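Local coordinates for protein mitochondrial enolase superfamily member 1 (Homo sapiens, PDB 4A35) that dehydrates L-fuconate to 2-keto-3-deoxy-L-fuconate in L-fucose catabolism, using a magnesium ion to stabilise the enediolate intermediate, at residues A[250-253]-A[254-258]; A[262-265]-A[266-270]; A[226-229]-A[230-234]. All coordinates share one frame; numbering follows the deposited sequence.

Contact 1: residues A[250-253]-A[254-258]; sequences MDAN and QRWDV. With MG (magnesium ion), chain B.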
# COMPACT_ATOMS: atom_id res chain seq x y z
N MET A 250 -2.77 23.52 -10.09
CA MET A 250 -1.36 23.14 -9.79
C MET A 250 -1.29 21.72 -9.23
O MET A 250 -2.22 21.28 -8.51
CB MET A 250 -0.73 24.14 -8.82
CG MET A 250 -0.60 25.55 -9.45
SD MET A 250 -0.11 26.68 -8.15
CE MET A 250 -0.09 28.28 -9.04
N ASP A 251 -0.16 21.03 -9.47
CA ASP A 251 -0.00 19.64 -9.05
C ASP A 251 1.43 19.44 -8.55
O ASP A 251 2.38 19.62 -9.31
CB ASP A 251 -0.33 18.71 -10.25
CG ASP A 251 -0.31 17.22 -9.89
OD1 ASP A 251 0.12 16.88 -8.76
OD2 ASP A 251 -0.67 16.38 -10.76
N ALA A 252 1.58 19.19 -7.25
CA ALA A 252 2.89 19.04 -6.61
C ALA A 252 3.35 17.59 -6.57
O ALA A 252 4.47 17.36 -6.09
CB ALA A 252 2.87 19.61 -5.19
N ASN A 253 2.49 16.60 -7.01
CA ASN A 253 2.92 15.17 -7.02
C ASN A 253 3.64 14.73 -5.71
O ASN A 253 4.70 14.04 -5.74
CB ASN A 253 3.85 14.89 -8.23
CG ASN A 253 3.09 14.95 -9.53
OD1 ASN A 253 3.06 15.98 -10.19
ND2 ASN A 253 2.30 13.91 -9.82
N GLN A 254 3.03 15.11 -4.53
CA GLN A 254 3.43 14.64 -3.19
C GLN A 254 4.76 15.18 -2.70
O GLN A 254 5.30 14.65 -1.74
CB GLN A 254 3.50 13.06 -3.16
CG GLN A 254 2.31 12.39 -3.86
CD GLN A 254 2.59 10.94 -4.26
OE1 GLN A 254 3.70 10.41 -4.11
NE2 GLN A 254 1.58 10.28 -4.84
N ARG A 255 5.32 16.23 -3.33
CA ARG A 255 6.66 16.65 -2.98
C ARG A 255 6.88 17.15 -1.56
O ARG A 255 7.99 17.00 -1.05
CB ARG A 255 7.15 17.78 -3.95
CG ARG A 255 7.44 17.18 -5.34
CD ARG A 255 8.74 16.34 -5.29
NE ARG A 255 9.91 17.19 -5.05
CZ ARG A 255 11.17 16.77 -5.08
NH1 ARG A 255 11.45 15.49 -5.31
NH2 ARG A 255 12.16 17.63 -4.87
N TRP A 256 5.87 17.78 -0.96
CA TRP A 256 6.10 18.55 0.25
C TRP A 256 5.71 17.92 1.55
O TRP A 256 4.85 17.03 1.59
CB TRP A 256 5.32 19.90 0.11
CG TRP A 256 5.60 20.69 -1.15
CD1 TRP A 256 6.82 20.99 -1.69
CD2 TRP A 256 4.62 21.36 -1.98
NE1 TRP A 256 6.67 21.76 -2.83
CE2 TRP A 256 5.33 22.07 -2.98
CE3 TRP A 256 3.22 21.46 -1.95
CZ2 TRP A 256 4.68 22.82 -3.98
CZ3 TRP A 256 2.58 22.30 -2.86
CH2 TRP A 256 3.30 22.93 -3.90
N ASP A 257 6.40 18.35 2.64
CA ASP A 257 5.98 18.10 4.01
C ASP A 257 4.83 19.09 4.28
O ASP A 257 4.61 20.01 3.48
CB ASP A 257 7.15 18.21 5.02
CG ASP A 257 8.12 17.03 4.92
OD1 ASP A 257 7.92 16.14 4.04
OD2 ASP A 257 9.06 16.97 5.72
N VAL A 258 4.11 18.92 5.39
CA VAL A 258 2.89 19.70 5.61
C VAL A 258 3.19 21.23 5.74
O VAL A 258 2.62 22.01 4.96
CB VAL A 258 2.09 19.12 6.81
CG1 VAL A 258 1.00 20.08 7.30
CG2 VAL A 258 1.48 17.76 6.43
MG MG B . -1.64 14.48 -10.41
O HOH W 1 -0.65 14.43 -8.73
O HOH W 2 0.18 13.31 -11.47
O HOH W 3 -2.08 14.28 -12.31
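Ala252 and Arg255 close a type I' beta turn, whose two central residues, Asn253 and Gln254, both have positive phi. Arg255 N donates to Ala252 O at 3.1 Å. The N-H arrives from above the carbonyl plane, 47° out of it. The Arg255 side chain then bends away from the turn, and its NE makes a weak hydrogen bond to Gly225 O.

The apolar part is a CH-pi contact. The methyl Ala252 CB lies over one face of Trp256, 3.6 Å from the centroid of the six-membered ring. It is 13° off the ring normal. Trp256 CG stands anti to its own carbonyl carbon (chi1 -53°), which brings the indole back toward Ala252. Ile276 and Met265 also touch this indole.

Asp251 uses its two oxygens differently. Asp251 OD1 accepts from Asn253 N at 3.0 Å on the anti side, though tilted out of the carboxylate plane, which makes an Asx turn. Asp251 OD2 binds the magnesium ion at 2.2 Å. Water 1, itself a metal ligand, donates to Asp251 OD1 at 2.6 Å. Asn253 ND2 donates to a second metal-bound water, water 2, at 2.8 Å. Asn253 probably also binds substrate, as in related enzymes. The carboxylate and the turn are therefore tied together around the ion. Gln254 points elsewhere: its NE2 bonds to Glu278 and Gln307, and its OE1 to Arg103 of the second subunit. Glu277 and Glu306 complete the metal site. Such carboxylates at the C-terminal ends of barrel strands are the hallmark of the enolase superfamily active site.

Contact 2: residues A[262-265]-A[266-270]; sequences VEWM and SKLAK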
# COMPACT_ATOMS: atom_id res chain seq x y z
N VAL A 262 2.29 24.53 2.78
CA VAL A 262 1.60 25.79 3.03
C VAL A 262 2.48 26.96 2.63
O VAL A 262 2.00 27.90 2.00
CB VAL A 262 1.15 25.90 4.52
CG1 VAL A 262 0.56 27.29 4.83
CG2 VAL A 262 0.14 24.79 4.84
N GLU A 263 3.77 26.90 2.95
CA GLU A 263 4.67 28.00 2.63
C GLU A 263 4.85 28.21 1.10
O GLU A 263 4.78 29.34 0.58
CB GLU A 263 6.03 27.76 3.32
CG GLU A 263 7.08 28.85 3.04
CD GLU A 263 6.71 30.29 3.37
OE1 GLU A 263 5.82 30.51 4.23
OE2 GLU A 263 7.35 31.20 2.79
N TRP A 264 5.10 27.12 0.41
CA TRP A 264 5.29 27.12 -1.05
C TRP A 264 4.03 27.66 -1.76
O TRP A 264 4.11 28.55 -2.62
CB TRP A 264 5.63 25.70 -1.49
CG TRP A 264 6.30 25.62 -2.82
CD1 TRP A 264 5.75 25.93 -4.04
CD2 TRP A 264 7.53 24.94 -3.10
NE1 TRP A 264 6.59 25.54 -5.05
CE2 TRP A 264 7.70 24.93 -4.50
CE3 TRP A 264 8.55 24.39 -2.29
CZ2 TRP A 264 8.82 24.36 -5.12
CZ3 TRP A 264 9.69 23.87 -2.91
CH2 TRP A 264 9.80 23.83 -4.31
N MET A 265 2.85 27.20 -1.31
CA MET A 265 1.57 27.61 -1.90
C MET A 265 1.24 29.07 -1.60
O MET A 265 0.58 29.73 -2.43
CB MET A 265 0.42 26.69 -1.49
CG MET A 265 0.48 25.33 -2.21
SD MET A 265 0.63 25.48 -4.03
CE MET A 265 -0.86 26.52 -4.38
N SER A 266 1.73 29.61 -0.46
CA SER A 266 1.52 31.03 -0.13
C SER A 266 2.22 31.91 -1.18
O SER A 266 1.75 33.02 -1.48
CB SER A 266 2.06 31.36 1.27
OG SER A 266 3.47 31.48 1.25
N LYS A 267 3.34 31.40 -1.77
CA LYS A 267 4.13 32.12 -2.78
C LYS A 267 3.53 31.97 -4.20
O LYS A 267 3.73 32.84 -5.07
CB LYS A 267 5.58 31.64 -2.74
CG LYS A 267 6.27 32.15 -1.48
CD LYS A 267 7.50 31.37 -1.17
CE LYS A 267 8.33 31.97 -0.06
NZ LYS A 267 9.44 31.06 0.34
N LEU A 268 2.83 30.84 -4.46
CA LEU A 268 2.19 30.58 -5.78
C LEU A 268 0.72 31.06 -5.83
O LEU A 268 0.09 31.02 -6.89
CB LEU A 268 2.24 29.07 -6.13
CG LEU A 268 3.63 28.52 -6.40
CD1 LEU A 268 3.59 27.02 -6.68
CD2 LEU A 268 4.41 29.36 -7.47
N ALA A 269 0.16 31.50 -4.66
CA ALA A 269 -1.23 31.91 -4.61
C ALA A 269 -1.54 33.10 -5.54
O ALA A 269 -2.68 33.21 -6.01
CB ALA A 269 -1.63 32.24 -3.18
N LYS A 270 -0.52 33.93 -5.88
CA LYS A 270 -0.71 35.09 -6.77
C LYS A 270 -1.22 34.64 -8.15
O LYS A 270 -1.86 35.43 -8.82
CB LYS A 270 0.58 35.92 -6.90
CG LYS A 270 1.80 35.17 -7.49
CD LYS A 270 3.05 36.06 -7.40
CE LYS A 270 4.33 35.37 -7.78
NZ LYS A 270 5.50 36.29 -7.62
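Residues 262-268 lie on helix 258-268, and 269-270 continue as a 3-10 segment, with Val262 O accepting from Ser266 N at 3.0 Å and Trp264 O accepting from two amides further on. Leu268 N reaches Trp264 O in the carbonyl plane, as in an alpha helix. Lys267 N meets Trp264 O at 3.1 Å, but from above that plane. The bonds to Met265 O, from Leu268 N and Ala269 N, are both weak. Three- and four-residue spacings are thus mixed here.

On the solvent side Glu263 and Lys267 form a salt bridge one helical turn apart, OE2 to NZ 3.2 Å. Glu263 CG lies anti to the backbone N (chi1 179°), and the chain bends at chi2 so that the carboxylate turns back toward the lysine. Lys267 comes extended, and the two side chains cross obliquely. Lys267 CE also lies 3.1 Å from Glu263 OE2.

On another side Trp264 and Leu268 lie alongside each other, pointing the same way. Leu268 CD1 touches the edge of the indole, near the ring plane, at 3.6 Å from Trp264 CD1. The same methyl is 3.7 Å from Trp264 NE1. That nitrogen is hydrogen-bonded to Asp231 of helix 228-242, which helps fix how the indole is turned. Met265 SD passes Leu268 CD1 more loosely, at 4.3 Å. Met265 and Leu268 are buried, and both touch Met250 on strand 247-251. One side of the helix is thus charged and the other packs inward. This is the amphipathic helix of a beta-alpha-beta unit, here linking strands 247-251 and 275-277 in the enolase-type barrel.

Contact 3: residues A[226-229]-A[230-234]; sequences ADLQ and DDMRR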
# COMPACT_ATOMS: atom_id res chain seq x y z
N ALA A 226 9.38 21.17 -7.41
CA ALA A 226 10.80 20.81 -7.37
C ALA A 226 11.64 22.05 -7.13
O ALA A 226 12.67 21.98 -6.45
CB ALA A 226 11.22 20.14 -8.69
N ASP A 227 11.21 23.17 -7.72
CA ASP A 227 11.98 24.41 -7.71
C ASP A 227 11.03 25.59 -7.79
O ASP A 227 10.35 25.76 -8.80
CB ASP A 227 13.00 24.41 -8.89
CG ASP A 227 13.92 25.63 -8.85
OD1 ASP A 227 13.42 26.77 -9.07
OD2 ASP A 227 15.09 25.47 -8.48
N LEU A 228 10.95 26.36 -6.71
CA LEU A 228 10.01 27.48 -6.61
C LEU A 228 10.18 28.50 -7.73
O LEU A 228 9.17 28.93 -8.28
CB LEU A 228 10.16 28.17 -5.24
CG LEU A 228 9.22 29.33 -4.94
CD1 LEU A 228 7.75 28.92 -5.09
CD2 LEU A 228 9.50 29.89 -3.57
N GLN A 229 11.42 28.95 -8.00
CA GLN A 229 11.67 29.96 -9.06
C GLN A 229 11.19 29.43 -10.43
O GLN A 229 10.55 30.17 -11.16
CB GLN A 229 13.14 30.38 -9.11
CG GLN A 229 13.59 31.28 -7.92
CD GLN A 229 12.50 32.18 -7.32
OE1 GLN A 229 12.07 31.99 -6.17
NE2 GLN A 229 12.02 33.15 -8.11
N ASP A 230 11.45 28.13 -10.73
CA ASP A 230 10.98 27.51 -11.98
C ASP A 230 9.44 27.49 -12.01
O ASP A 230 8.85 27.73 -13.07
CB ASP A 230 11.56 26.08 -12.19
CG ASP A 230 11.23 25.50 -13.59
OD1 ASP A 230 11.73 26.06 -14.61
OD2 ASP A 230 10.51 24.46 -13.65
N ASP A 231 8.79 27.23 -10.83
CA ASP A 231 7.33 27.24 -10.75
C ASP A 231 6.79 28.63 -11.03
O ASP A 231 5.84 28.78 -11.77
CB ASP A 231 6.84 26.74 -9.38
CG ASP A 231 7.10 25.28 -9.09
OD1 ASP A 231 7.34 24.50 -10.06
OD2 ASP A 231 7.04 24.89 -7.89
N MET A 232 7.43 29.66 -10.48
CA MET A 232 6.99 31.02 -10.75
C MET A 232 7.19 31.39 -12.22
O MET A 232 6.24 31.92 -12.82
CB MET A 232 7.66 32.01 -9.83
CG MET A 232 6.78 32.29 -8.64
SD MET A 232 7.79 33.09 -7.45
CE MET A 232 6.99 32.60 -6.03
N ARG A 233 8.34 31.01 -12.83
CA ARG A 233 8.61 31.24 -14.26
C ARG A 233 7.49 30.62 -15.14
O ARG A 233 6.95 31.32 -16.00
CB ARG A 233 10.00 30.64 -14.67
CG ARG A 233 10.21 30.49 -16.21
CD ARG A 233 11.52 29.79 -16.56
NE ARG A 233 11.43 28.32 -16.50
CZ ARG A 233 11.10 27.52 -17.53
NH1 ARG A 233 10.80 28.04 -18.72
NH2 ARG A 233 11.08 26.20 -17.37
N ARG A 234 7.16 29.33 -14.94
CA ARG A 234 6.19 28.63 -15.77
C ARG A 234 4.73 29.05 -15.49
O ARG A 234 3.94 29.12 -16.43
CB ARG A 234 6.37 27.10 -15.68
CG ARG A 234 7.70 26.61 -16.31
CD ARG A 234 7.80 25.09 -16.28
NE ARG A 234 7.92 24.70 -14.89
CZ ARG A 234 6.99 24.04 -14.21
NH1 ARG A 234 5.91 23.57 -14.82
NH2 ARG A 234 7.14 23.84 -12.90
O HOH W 4 9.18 22.71 -9.86
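Two nitrogens of Arg233 grip Asp230 OD1. Arg233 NH2 donates to Asp230 OD1 at 2.8 Å on the syn side. NE of the same guanidinium approaches that oxygen from above the carboxylate plane, at 3.0 Å. The grip is side-on, and the oxygen lies in the guanidinium plane. Asp230 CG is anti to the backbone N (chi1 -172°), which carries the carboxylate toward both arginines. Arg234 NE takes the other oxygen, Asp230 OD2, at 2.9 Å. Arg234 NH2 also pairs with Asp231 OD1, again at 2.9 Å.

Asp227 is the N-cap of helix 228-242. Its OD1 accepts from Asp230 N at 2.9 Å, nearly straight at 164°. Water 4 joins Ala226 N to Asp231 OD1, and Asp231 OD2 accepts from Gly225 N. Leu228 CD1 meets Met232 CE at 3.9 Å, and this apolar pair faces helix 258-268, at Trp264, Lys267 and Leu268.

With an alanine at Asp230, NE of both arginines is likely to lose its carboxylate mate, and Arg233 would probably be held less firmly on that side. Arg233 has a further salt bridge to Asp202, and Arg234 NH2 bonds to Lys223 O. The arginines probably offset the charge of Asp230 and Asp231, while Asp227 and Asp231 accept from the amides of Asp230 and Gly225 near the helix start.

Along the chain contact 3 comes first, then contact 1, then contact 2. They lie on successive pieces of the barrel domain: helix 228-242, strand 247-251 with the loop after it, and helix 258-268. Their centres are only 11 to 13 Å apart. Contacts 2 and 3 meet where the two helices pack, through Leu228 against Trp264 and Lys267. Contact 1 joins contact 2 through Trp256 against Trp264 and Met250 against Met265, but barely touches contact 3. Contact 1 supplies one of the three carboxylates of the active-site magnesium ion. The two helical contacts form outer layers of neighbouring beta-alpha-beta units, packed against each other beside that strand.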